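Local coordinates for protein type VI secretion system component (Escherichia coli O6, PDB 2P5Z) that is a component of the type VI secretion system, structurally similar to the phage T4 tail proteins gp27 and gp5, and probably forms part of the injection apparatus, at residues P388-S393 and G449-I454. Sequence-based numbering, arbitrary orientation.
Sequences PARVTS and GTEVSI
Ala389 and Val452 form an antiparallel hydrogen-bonded pair: Ala389 N donates to Val452 O at 2.9 Å, and Val452 N returns a bond to Ala389 O at 2.8 Å. Two residues on, Val391 N reaches Thr450 O at 2.9 Å with a nearly straight N-H...O angle of 171°, extending the pairing past the start of strand 451-454. The non-hydrogen-bonded pair between these rungs, Arg390 with Glu451, sets two oppositely charged side chains alongside each other, pointing the same way. Both have CG anti to the carbonyl carbon, and Arg390 CG lies 3.9 Å from Glu451 CG before the tips converge in a salt bridge of 2.8 Å from Arg390 NH2 to Glu451 OE2. OE2 is the carboxylate oxygen that comes close to the guanidinium, and with the two planes 74° apart the bridge is not the coplanar, two-pronged kind. Apolar side chains occupy the other face. Ala389 CB touches Val452 CG2 and Ile454 CG1, each at 3.9 Å, while Val391 CG2 meets Val452 CG1 at 4.0 Å and also packs against Thr450 CG2. Val411 of strand 409-412 and Ile466 of strand 464-469 add to this layer, both touching Val452. On the charged face, Pro388 packs on Glu457 of a second subunit and Ser453 on Tyr465 of that subunit. Segments 388-391 and 451-454 run at 134°, about 46° from exactly antiparallel. In the five-stranded antiparallel sheet, strand 387-391 lies between 409-412 and 451-456, and the order 3-2-1-4-5 is consistent with the small beta-barrel of the gp5-like OB fold.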
loop_
_atom_site.group_PDB
_atom_site.type_symbol
_atom_site.label_atom_id
_atom_site.label_comp_id
_atom_site.label_asym_id
_atom_site.label_seq_id
_atom_site.Cartn_x
_atom_site.Cartn_y
_atom_site.Cartn_z
ATOM N N PRO A 388 25.749 10.957 7.092
ATOM C CA PRO A 388 27.020 11.420 7.630
ATOM C C PRO A 388 28.168 10.555 7.117
ATOM O O PRO A 388 28.009 9.343 6.944
ATOM C CB PRO A 388 26.855 11.241 9.139
ATOM C CG PRO A 388 25.846 10.148 9.290
ATOM C CD PRO A 388 24.920 10.272 8.103
ATOM N N ALA A 389 29.305 11.181 6.834
ATOM C CA ALA A 389 30.488 10.422 6.486
ATOM C C ALA A 389 31.730 11.067 7.080
ATOM O O ALA A 389 31.699 12.230 7.476
ATOM C CB ALA A 389 30.610 10.312 5.005
ATOM N N ARG A 390 32.812 10.300 7.149
ATOM C CA ARG A 390 34.108 10.819 7.557
ATOM C C ARG A 390 35.052 10.760 6.387
ATOM O O ARG A 390 35.200 9.702 5.782
ATOM C CB ARG A 390 34.689 9.991 8.696
ATOM C CG ARG A 390 34.124 10.340 10.040
ATOM C CD ARG A 390 35.150 10.111 11.130
ATOM N NE ARG A 390 34.687 10.658 12.403
ATOM C CZ ARG A 390 34.010 9.962 13.314
ATOM N NH1 ARG A 390 33.719 8.684 13.093
ATOM N NH2 ARG A 390 33.626 10.542 14.446
ATOM N N VAL A 391 35.695 11.890 6.077
ATOM C CA VAL A 391 36.753 11.924 5.056
ATOM C C VAL A 391 37.973 11.157 5.564
ATOM O O VAL A 391 38.400 11.347 6.698
ATOM C CB VAL A 391 37.139 13.357 4.661
ATOM C CG1 VAL A 391 37.979 13.339 3.398
ATOM C CG2 VAL A 391 35.897 14.185 4.414
ATOM N N THR A 392 38.479 10.239 4.741
ATOM C CA THR A 392 39.641 9.428 5.099
ATOM C C THR A 392 40.896 9.894 4.361
ATOM O O THR A 392 40.840 10.800 3.517
ATOM C CB THR A 392 39.416 7.907 4.832
ATOM O OG1 THR A 392 38.763 7.712 3.568
ATOM C CG2 THR A 392 38.587 7.278 5.948
ATOM N N SER A 393 42.023 9.258 4.676
ATOM C CA SER A 393 43.301 9.612 4.072
ATOM C C SER A 393 44.085 8.384 3.605
ATOM O O SER A 393 45.238 8.492 3.174
ATOM C CB SER A 393 44.120 10.431 5.062
ATOM O OG SER A 393 44.247 9.738 6.289
ATOM N N GLY A 449 39.845 14.631 8.439
ATOM C CA GLY A 449 39.295 13.488 9.178
ATOM C C GLY A 449 37.892 14.004 9.482
ATOM O O GLY A 449 37.207 13.557 10.403
ATOM N N THR A 450 37.490 14.983 8.678
ATOM C CA THR A 450 36.325 15.805 8.933
ATOM C C THR A 450 35.009 15.097 8.573
ATOM O O THR A 450 34.976 14.207 7.713
ATOM C CB THR A 450 36.455 17.136 8.163
ATOM O OG1 THR A 450 35.181 17.785 8.084
ATOM C CG2 THR A 450 36.945 16.873 6.769
ATOM N N GLU A 451 33.933 15.501 9.244
ATOM C CA GLU A 451 32.627 14.887 9.042
ATOM C C GLU A 451 31.797 15.660 8.033
ATOM O O GLU A 451 31.571 16.861 8.179
ATOM C CB GLU A 451 31.876 14.716 10.364
ATOM C CG GLU A 451 32.437 13.589 11.235
ATOM C CD GLU A 451 31.794 13.510 12.625
ATOM O OE1 GLU A 451 30.682 14.061 12.815
ATOM O OE2 GLU A 451 32.405 12.892 13.531
ATOM N N VAL A 452 31.357 14.963 6.996
ATOM C CA VAL A 452 30.569 15.595 5.950
ATOM C C VAL A 452 29.155 15.033 5.849
ATOM O O VAL A 452 28.826 14.014 6.457
ATOM C CB VAL A 452 31.240 15.451 4.594
ATOM C CG1 VAL A 452 32.490 16.311 4.546
ATOM C CG2 VAL A 452 31.552 13.992 4.325
ATOM N N SER A 453 28.322 15.720 5.078
ATOM C CA SER A 453 26.979 15.250 4.811
ATOM C C SER A 453 26.880 14.821 3.368
ATOM O O SER A 453 27.250 15.577 2.465
ATOM C CB SER A 453 25.964 16.339 5.106
ATOM O OG SER A 453 25.657 16.330 6.485
ATOM N N ILE A 454 26.397 13.600 3.155
ATOM C CA ILE A 454 26.220 13.084 1.805
ATOM C C ILE A 454 24.756 13.172 1.355
ATOM O O ILE A 454 23.842 12.688 2.035
ATOM C CB ILE A 454 26.740 11.652 1.685
ATOM C CG1 ILE A 454 28.144 11.561 2.280
ATOM C CG2 ILE A 454 26.751 11.216 0.230
ATOM C CD1 ILE A 454 29.184 12.264 1.445
#